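Local coordinates for probable chitinase (Chromobacterium violaceum, PDB 5JH8), which probably binds chitin and is likely to hydrolyse it, at residues 172-177 against 293-298. Residues are numbered along the deposited sequence; the frame is centred on the assembly and turned at random.
With HIS (histidine), chain F; 6KY ((2S)-2-(dimethylamino)-4-(methylselanyl)butanoic acid), chain E.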
loop_
_atom_site.group_PDB
_atom_site.type_symbol
_atom_site.label_atom_id
_atom_site.label_comp_id
_atom_site.label_asym_id
_atom_site.label_seq_id
_atom_site.Cartn_x
_atom_site.Cartn_y
_atom_site.Cartn_z
ATOM N N TYR A 172 10.038 5.921 6.365
ATOM C CA TYR A 172 9.722 4.612 5.829
ATOM C C TYR A 172 9.375 4.740 4.359
ATOM O O TYR A 172 8.757 5.724 3.936
ATOM C CB TYR A 172 8.499 3.996 6.498
ATOM C CG TYR A 172 8.637 3.740 7.970
ATOM C CD1 TYR A 172 9.187 2.546 8.436
ATOM C CD2 TYR A 172 8.212 4.684 8.914
ATOM C CE1 TYR A 172 9.302 2.285 9.783
ATOM C CE2 TYR A 172 8.328 4.438 10.252
ATOM C CZ TYR A 172 8.868 3.229 10.688
ATOM O OH TYR A 172 8.968 2.991 12.046
ATOM N N LEU A 173 9.740 3.714 3.591
ATOM C CA LEU A 173 9.122 3.451 2.296
ATOM C C LEU A 173 8.109 2.346 2.492
ATOM O O LEU A 173 8.434 1.276 3.032
ATOM C CB LEU A 173 10.124 3.024 1.219
ATOM C CG LEU A 173 11.291 3.983 1.002
ATOM C CD1 LEU A 173 12.115 3.546 -0.182
ATOM C CD2 LEU A 173 10.816 5.426 0.801
ATOM N N GLN A 174 6.874 2.609 2.053
ATOM C CA GLN A 174 5.801 1.616 2.070
ATOM C C GLN A 174 5.868 0.944 0.701
ATOM O O GLN A 174 5.422 1.515 -0.300
ATOM C CB GLN A 174 4.457 2.279 2.376
ATOM C CG GLN A 174 3.320 1.303 2.574
ATOM C CD GLN A 174 2.461 1.062 1.343
ATOM O OE1 GLN A 174 2.202 1.952 0.542
ATOM N NE2 GLN A 174 1.965 -0.159 1.235
ATOM N N ILE A 175 6.462 -0.243 0.648
ATOM C CA ILE A 175 6.652 -0.934 -0.619
ATOM C C ILE A 175 5.367 -1.666 -0.965
ATOM O O ILE A 175 4.971 -2.608 -0.264
ATOM C CB ILE A 175 7.838 -1.900 -0.557
ATOM C CG1 ILE A 175 9.132 -1.108 -0.368
ATOM C CG2 ILE A 175 7.871 -2.763 -1.834
ATOM C CD1 ILE A 175 10.374 -1.943 -0.435
HETATM N N MSE A 176 4.728 -1.250 -2.052
HETATM C CA MSE A 176 3.415 -1.764 -2.421
HETATM C C MSE A 176 3.584 -3.115 -3.114
HETATM O O MSE A 176 3.376 -3.249 -4.345
HETATM C CB MSE A 176 2.698 -0.763 -3.324
HETATM C CG MSE A 176 2.439 0.537 -2.612
HETATM SE SE MSE A 176 1.785 1.951 -3.782
HETATM C CE MSE A 176 0.468 0.919 -4.761
ATOM N N SER A 177 4.005 -4.108 -2.326
ATOM C CA SER A 177 4.271 -5.450 -2.838
ATOM C C SER A 177 2.976 -6.242 -2.998
ATOM O O SER A 177 2.779 -7.317 -2.419
ATOM C CB SER A 177 5.283 -6.178 -1.967
ATOM O OG SER A 177 4.948 -6.175 -0.600
ATOM N N GLY A 293 8.693 -3.039 9.375
ATOM C CA GLY A 293 7.357 -3.512 9.636
ATOM C C GLY A 293 6.664 -3.875 8.347
ATOM O O GLY A 293 7.314 -4.123 7.327
ATOM N N THR A 294 5.343 -3.949 8.447
ATOM C CA THR A 294 4.508 -4.343 7.331
ATOM C C THR A 294 3.356 -3.364 7.186
ATOM O O THR A 294 3.074 -2.574 8.082
ATOM C CB THR A 294 4.015 -5.791 7.503
ATOM O OG1 THR A 294 3.470 -6.284 6.288
ATOM C CG2 THR A 294 2.993 -5.948 8.639
ATOM N N SER A 295 2.699 -3.435 6.047
ATOM C CA SER A 295 1.545 -2.613 5.741
ATOM C C SER A 295 0.488 -3.501 5.098
ATOM O O SER A 295 0.826 -4.421 4.334
ATOM C CB SER A 295 1.932 -1.446 4.829
ATOM O OG SER A 295 2.421 -1.865 3.566
ATOM N N LEU A 296 -0.776 -3.244 5.430
ATOM C CA LEU A 296 -1.897 -4.099 5.060
ATOM C C LEU A 296 -2.909 -3.269 4.287
ATOM O O LEU A 296 -3.347 -2.223 4.777
ATOM C CB LEU A 296 -2.566 -4.704 6.300
ATOM C CG LEU A 296 -1.698 -5.553 7.261
ATOM C CD1 LEU A 296 -0.842 -6.610 6.569
ATOM C CD2 LEU A 296 -0.815 -4.702 8.185
ATOM N N TYR A 297 -3.300 -3.735 3.113
ATOM C CA TYR A 297 -4.204 -2.979 2.262
ATOM C C TYR A 297 -5.432 -3.839 1.991
ATOM O O TYR A 297 -5.333 -4.826 1.250
ATOM C CB TYR A 297 -3.534 -2.578 0.932
ATOM C CG TYR A 297 -4.356 -1.536 0.213
ATOM C CD1 TYR A 297 -5.376 -1.902 -0.641
ATOM C CD2 TYR A 297 -4.203 -0.193 0.490
ATOM C CE1 TYR A 297 -6.181 -0.967 -1.253
ATOM C CE2 TYR A 297 -5.024 0.751 -0.095
ATOM C CZ TYR A 297 -6.022 0.349 -0.964
ATOM O OH TYR A 297 -6.857 1.242 -1.589
ATOM N N ALA A 298 -6.615 -3.512 2.544
ATOM C CA ALA A 298 -6.955 -2.342 3.351
ATOM C C ALA A 298 -8.117 -2.733 4.296
ATOM O O ALA A 298 -8.806 -3.728 4.095
ATOM C CB ALA A 298 -7.387 -1.181 2.481
HETATM N N HIS F . -4.350 1.273 -5.015
HETATM C CA HIS F . -4.747 2.363 -4.129
HETATM C C HIS F . -5.748 3.266 -4.837
HETATM O O HIS F . -5.818 3.315 -6.072
HETATM C CB HIS F . -3.521 3.158 -3.672
HETATM C CG HIS F . -2.635 2.412 -2.719
HETATM N ND1 HIS F . -1.699 3.042 -1.928
HETATM C CD2 HIS F . -2.529 1.090 -2.447
HETATM C CE1 HIS F . -1.073 2.144 -1.190
HETATM N NE2 HIS F . -1.541 0.948 -1.502
HETATM O OXT HIS F . -6.518 3.961 -4.174
HETATM N N 6KY E . -4.562 -2.062 -5.516
HETATM C CA 6KY E . -4.668 -0.776 -6.276
HETATM C C 6KY E . -5.204 0.309 -5.365
HETATM O O 6KY E . -6.358 0.252 -4.954
HETATM C CB 6KY E . -5.530 -0.889 -7.550
HETATM C CG 6KY E . -4.914 -1.859 -8.573
HETATM SE SE 6KY E . -5.882 -1.947 -10.274
HETATM C CE 6KY E . -7.382 -3.015 -9.630
HETATM C CN1 6KY E . -5.854 -2.717 -5.237
HETATM C CN2 6KY E . -3.829 -1.916 -4.235
#
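Q174 and S295 meet inside the TIM barrel of this family 18 glycosyl hydrolase, where strands 172-176 and 293-297 are not sheet neighbours: strand 212-222 pairs in parallel with both. Their CA atoms, the nearest such pair across the segments, are 7.0 Å apart. The contact itself is made by side chains within the barrel interior.

One hydrogen bond joins the segments, from Q174 NE2 to S295 OG at 2.9 Å. Its N-H...O angle of 164° is nearly straight, and OG lies only 8° out of the amide plane. The carboxamide reaches it because CG stands anti to the backbone N (chi1 -173°) and the chain then bends at chi2. Further bonds fix this amide's rotation: OE1 is tied to S144 OG, while NE2 also engages Y178 OH. S295 OG in turn bonds N214 O on the intervening strand, so each of these buried polar atoms has a partner. Van der Waals packing adds little, chiefly Q174 CG against S295 OG at 3.4 Å.

Toward the C-terminal ends of the strands, the segments share a bound histidine, whose N is 1.3 Å from C of the dimethylated selenomethionine group, an amide link that makes the two one dipeptide-like ligand. Its imidazole has Q174 OE1 3.7 Å from CE1. From the other segment, Y297 offers a ring face. A cis peptide bond joins Y297 to A298, whose CB lies 3.6 Å above the plane of the opposite face, over the ring centre. On the ligand side, histidine CD2 sits toward the ring's rim, 3.4 Å from Y297 CE2.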